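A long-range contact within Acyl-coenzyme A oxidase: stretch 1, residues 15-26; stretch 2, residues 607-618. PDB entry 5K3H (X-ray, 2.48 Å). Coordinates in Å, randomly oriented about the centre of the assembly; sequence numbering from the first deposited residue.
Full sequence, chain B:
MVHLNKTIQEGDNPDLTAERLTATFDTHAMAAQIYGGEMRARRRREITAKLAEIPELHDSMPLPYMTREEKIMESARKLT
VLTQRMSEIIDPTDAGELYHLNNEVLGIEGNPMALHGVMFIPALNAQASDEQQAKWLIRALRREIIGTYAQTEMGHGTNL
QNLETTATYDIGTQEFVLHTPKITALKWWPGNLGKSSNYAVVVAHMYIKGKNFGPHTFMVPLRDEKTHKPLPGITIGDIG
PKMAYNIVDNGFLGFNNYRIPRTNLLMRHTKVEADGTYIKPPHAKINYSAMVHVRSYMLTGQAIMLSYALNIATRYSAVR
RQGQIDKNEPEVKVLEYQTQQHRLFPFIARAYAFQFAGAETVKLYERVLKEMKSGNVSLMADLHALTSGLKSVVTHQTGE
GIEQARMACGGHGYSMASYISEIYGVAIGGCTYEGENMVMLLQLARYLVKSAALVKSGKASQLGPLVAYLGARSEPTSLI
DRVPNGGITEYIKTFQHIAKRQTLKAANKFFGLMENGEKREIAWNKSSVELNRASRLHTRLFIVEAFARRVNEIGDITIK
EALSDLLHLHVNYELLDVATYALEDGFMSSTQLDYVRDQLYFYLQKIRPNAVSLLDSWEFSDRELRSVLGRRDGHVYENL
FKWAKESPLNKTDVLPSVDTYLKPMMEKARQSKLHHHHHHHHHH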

# COMPACT_ATOMS: atom_id res chain seq x y z
N ASP B 15 26.02 1.52 -16.09
CA ASP B 15 25.38 2.51 -15.22
C ASP B 15 25.25 2.00 -13.79
O ASP B 15 25.37 2.78 -12.84
CB ASP B 15 24.03 2.89 -15.81
CG ASP B 15 24.17 3.93 -16.92
OD1 ASP B 15 25.21 4.65 -16.93
OD2 ASP B 15 23.27 4.01 -17.80
N LEU B 16 25.00 0.71 -13.61
CA LEU B 16 24.94 0.13 -12.28
C LEU B 16 26.34 -0.08 -11.72
O LEU B 16 26.61 0.26 -10.55
CB LEU B 16 24.16 -1.18 -12.32
CG LEU B 16 23.89 -1.91 -11.01
CD1 LEU B 16 23.27 -0.98 -10.01
CD2 LEU B 16 22.97 -3.07 -11.29
N THR B 17 27.25 -0.61 -12.53
CA THR B 17 28.65 -0.74 -12.10
C THR B 17 29.24 0.61 -11.65
O THR B 17 29.95 0.66 -10.64
CB THR B 17 29.48 -1.35 -13.21
OG1 THR B 17 28.96 -2.65 -13.50
CG2 THR B 17 30.92 -1.50 -12.75
N ALA B 18 28.95 1.70 -12.36
CA ALA B 18 29.46 3.01 -11.95
C ALA B 18 29.02 3.36 -10.53
O ALA B 18 29.80 3.95 -9.76
CB ALA B 18 28.98 4.09 -12.92
N GLU B 19 27.80 2.99 -10.15
CA GLU B 19 27.34 3.26 -8.79
C GLU B 19 28.00 2.34 -7.77
O GLU B 19 27.99 2.65 -6.57
CB GLU B 19 25.82 3.12 -8.70
CG GLU B 19 25.04 4.12 -9.55
CD GLU B 19 25.37 5.55 -9.17
OE1 GLU B 19 25.61 5.82 -7.95
OE2 GLU B 19 25.41 6.41 -10.10
N ARG B 20 28.54 1.21 -8.20
CA ARG B 20 29.20 0.29 -7.30
C ARG B 20 30.66 0.65 -7.08
O ARG B 20 31.19 0.44 -5.98
CB ARG B 20 29.06 -1.15 -7.82
CG ARG B 20 27.60 -1.65 -7.75
CD ARG B 20 27.40 -3.05 -8.37
NE ARG B 20 26.18 -3.71 -7.89
CZ ARG B 20 25.44 -4.55 -8.61
NH1 ARG B 20 25.76 -4.85 -9.86
NH2 ARG B 20 24.38 -5.11 -8.08
N LEU B 21 31.31 1.23 -8.10
CA LEU B 21 32.72 1.57 -8.02
C LEU B 21 33.02 2.65 -7.00
O LEU B 21 34.16 2.74 -6.54
CB LEU B 21 33.25 2.00 -9.39
CG LEU B 21 33.38 0.84 -10.39
CD1 LEU B 21 33.71 1.37 -11.77
CD2 LEU B 21 34.40 -0.16 -9.92
N THR B 22 32.02 3.44 -6.59
CA THR B 22 32.20 4.50 -5.61
C THR B 22 32.11 3.98 -4.16
O THR B 22 32.23 4.78 -3.22
CB THR B 22 31.18 5.63 -5.87
OG1 THR B 22 29.84 5.12 -5.90
CG2 THR B 22 31.47 6.35 -7.19
N ALA B 23 31.97 2.67 -3.95
CA ALA B 23 31.96 2.15 -2.58
C ALA B 23 33.24 2.51 -1.84
O ALA B 23 34.34 2.41 -2.39
CB ALA B 23 31.77 0.63 -2.58
N THR B 24 33.09 2.92 -0.58
CA THR B 24 34.20 3.21 0.31
C THR B 24 34.44 2.10 1.32
O THR B 24 35.22 2.30 2.27
CB THR B 24 33.91 4.47 1.07
OG1 THR B 24 32.83 4.18 1.96
CG2 THR B 24 33.47 5.57 0.13
N PHE B 25 33.77 0.95 1.17
CA PHE B 25 33.88 -0.14 2.12
C PHE B 25 33.66 -1.46 1.40
O PHE B 25 33.06 -1.52 0.32
CB PHE B 25 32.87 -0.00 3.28
CG PHE B 25 31.43 -0.06 2.84
CD1 PHE B 25 30.76 1.08 2.43
CD2 PHE B 25 30.74 -1.27 2.83
CE1 PHE B 25 29.46 1.02 2.01
CE2 PHE B 25 29.43 -1.34 2.41
CZ PHE B 25 28.79 -0.21 2.02
N ASP B 26 34.13 -2.52 2.06
CA ASP B 26 34.07 -3.89 1.55
C ASP B 26 32.71 -4.51 1.88
O ASP B 26 32.37 -4.70 3.06
CB ASP B 26 35.22 -4.67 2.21
CG ASP B 26 35.21 -6.15 1.90
OD1 ASP B 26 34.37 -6.63 1.10
OD2 ASP B 26 36.05 -6.87 2.49
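Stretch 2 607-618: IRPNAVSLLDSW

The most unusual feature of this contact is a break in a helix that is put to use from across the chain. In stretch 2 the backbone N atoms of Pro609, Asn610 and Ser613 lack the bond to the turn before, and the helix kinks. Pro609 has no N-H to offer, and its own carbonyl is left facing stretch 1. Two donors meet that carbonyl: Thr22 OG1 lies 2.7 Å from Pro609 O and donates to it, and water 1 donates to Pro609 O at 2.5 Å. The same water donates to Glu19 O at 2.8 Å and accepts from Ser613 OG at 2.5 Å, so it ties Glu19 to Pro609 and Ser613 across the contact.

Stretch 2 enters as a helix that begins earlier in the chain, and crosses the helix of residues 15-21 nearly at right angles. The signed crossing angle is -102°, and the axes approach to 7.7 Å. Thr22 CA lies 5.1 Å from Pro609 CA, Ala23 CA lies 5.1 Å from Asn610 CA, and Arg20 CA lies 5.9 Å from Ser613 CA. Thus stretch 2 also packs against the loop that follows the first helix. The smallest sequence separation of any touching pair is 585, and 677 Å² is buried in total.

Two bidentate salt bridges join the helices. Arg608 NE donates to Glu19 OE1 at 3.1 Å (N-H...acceptor angle 167°), and Arg608 NH2 to Glu19 OE2 at 3.1 Å (163°). Arg20 NE donates to Asp616 OD2 at 2.8 Å (151°), and Arg20 NH2 to Asp616 OD1 at 3.2 Å (164°). The polarity is reversed between the pairs, each stretch supplying one acid and one arginine. Between them Val612, chi1 t, points toward stretch 1: its CG1 lies 3.7 Å from Arg20 CG and 4.1 Å from Leu16 CD1, while its CG2 is 3.8 Å from Glu19 CB.

Beyond the first helix, Asn610 reads the loop through a reciprocal pair. Thr24 N donates to Asn610 OD1 at 3.1 Å (161°), and Asn610 ND2 donates to Thr24 OG1 at 3.1 Å (155°). Ala23 packs close by, with its CB 3.2 Å from Ser613 OG.

Phe25 completes the contact. Its CA-to-CB bond points sideways, but with chi1 at 63° the end of the ring comes nearer stretch 2. Phe25 CZ lies 3.8 Å from Leu614 CD2, and Phe25 CE2 is 3.5 Å from Ser617 OG, which sits at the ring edge. That hydroxyl donates back within its own stretch, Ser617 OG to Ser613 O at 2.9 Å.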

# COMPACT_ATOMS: atom_id res chain seq x y z
N ILE B 607 25.32 9.83 1.23
CA ILE B 607 24.99 8.42 1.18
C ILE B 607 25.07 7.89 -0.26
O ILE B 607 25.46 6.73 -0.48
CB ILE B 607 23.58 8.21 1.76
CG1 ILE B 607 23.56 8.44 3.28
CG2 ILE B 607 23.04 6.83 1.42
CD1 ILE B 607 24.39 7.46 4.05
N ARG B 608 24.80 8.75 -1.25
CA ARG B 608 24.61 8.30 -2.63
C ARG B 608 25.72 7.37 -3.15
O ARG B 608 25.39 6.25 -3.57
CB ARG B 608 24.43 9.52 -3.54
CG ARG B 608 24.03 9.21 -4.97
CD ARG B 608 25.24 9.10 -5.84
NE ARG B 608 24.97 8.77 -7.24
CZ ARG B 608 24.64 9.67 -8.17
NH1 ARG B 608 24.48 10.95 -7.83
NH2 ARG B 608 24.46 9.31 -9.43
N PRO B 609 27.02 7.73 -3.11
CA PRO B 609 28.04 6.82 -3.67
C PRO B 609 28.05 5.46 -3.00
O PRO B 609 28.56 4.49 -3.59
CB PRO B 609 29.36 7.55 -3.40
CG PRO B 609 29.02 8.90 -2.98
CD PRO B 609 27.61 8.94 -2.52
N ASN B 610 27.53 5.35 -1.79
CA ASN B 610 27.52 4.10 -1.06
C ASN B 610 26.16 3.44 -1.10
O ASN B 610 26.01 2.35 -0.53
CB ASN B 610 27.93 4.33 0.40
CG ASN B 610 29.43 4.26 0.59
OD1 ASN B 610 30.13 3.50 -0.10
ND2 ASN B 610 29.93 5.05 1.52
N ALA B 611 25.16 4.08 -1.72
CA ALA B 611 23.78 3.61 -1.57
C ALA B 611 23.59 2.21 -2.17
O ALA B 611 23.01 1.33 -1.53
CB ALA B 611 22.80 4.62 -2.17
N VAL B 612 24.02 2.01 -3.42
CA VAL B 612 23.91 0.69 -4.04
C VAL B 612 24.74 -0.35 -3.27
O VAL B 612 24.30 -1.49 -3.08
CB VAL B 612 24.30 0.75 -5.54
CG1 VAL B 612 24.43 -0.65 -6.12
CG2 VAL B 612 23.25 1.53 -6.34
N SER B 613 25.92 0.04 -2.77
CA SER B 613 26.75 -0.92 -2.06
C SER B 613 26.15 -1.29 -0.71
O SER B 613 26.20 -2.45 -0.30
CB SER B 613 28.16 -0.37 -1.90
OG SER B 613 28.75 -0.16 -3.19
N LEU B 614 25.52 -0.32 -0.03
CA LEU B 614 24.83 -0.61 1.23
C LEU B 614 23.72 -1.64 1.06
O LEU B 614 23.46 -2.42 1.97
CB LEU B 614 24.23 0.68 1.81
CG LEU B 614 25.21 1.66 2.44
CD1 LEU B 614 24.56 3.00 2.60
CD2 LEU B 614 25.74 1.13 3.80
N LEU B 615 23.08 -1.66 -0.11
CA LEU B 615 22.05 -2.65 -0.36
C LEU B 615 22.62 -3.95 -0.90
O LEU B 615 22.11 -5.02 -0.56
CB LEU B 615 21.01 -2.07 -1.32
CG LEU B 615 20.24 -0.89 -0.73
CD1 LEU B 615 19.60 -0.10 -1.86
CD2 LEU B 615 19.20 -1.35 0.30
N ASP B 616 23.67 -3.88 -1.73
CA ASP B 616 24.37 -5.10 -2.14
C ASP B 616 24.89 -5.89 -0.95
O ASP B 616 25.05 -7.10 -1.04
CB ASP B 616 25.57 -4.80 -3.04
CG ASP B 616 25.19 -4.42 -4.43
OD1 ASP B 616 24.10 -4.81 -4.91
OD2 ASP B 616 26.05 -3.77 -5.09
N SER B 617 25.24 -5.21 0.15
CA SER B 617 25.81 -5.89 1.30
C SER B 617 24.85 -6.89 1.93
O SER B 617 25.29 -7.73 2.72
CB SER B 617 26.29 -4.88 2.33
OG SER B 617 27.36 -4.09 1.81
N TRP B 618 23.55 -6.79 1.66
CA TRP B 618 22.63 -7.81 2.14
C TRP B 618 22.75 -9.11 1.35
O TRP B 618 22.20 -10.14 1.78
CB TRP B 618 21.21 -7.28 2.09
CG TRP B 618 21.02 -6.22 3.07
CD1 TRP B 618 21.54 -4.96 3.01
CD2 TRP B 618 20.25 -6.28 4.26
NE1 TRP B 618 21.15 -4.24 4.11
CE2 TRP B 618 20.35 -5.03 4.89
CE3 TRP B 618 19.47 -7.28 4.85
CZ2 TRP B 618 19.69 -4.74 6.08
CZ3 TRP B 618 18.82 -6.99 6.05
CH2 TRP B 618 18.94 -5.73 6.64
O HOH W 1 27.93 2.09 -3.83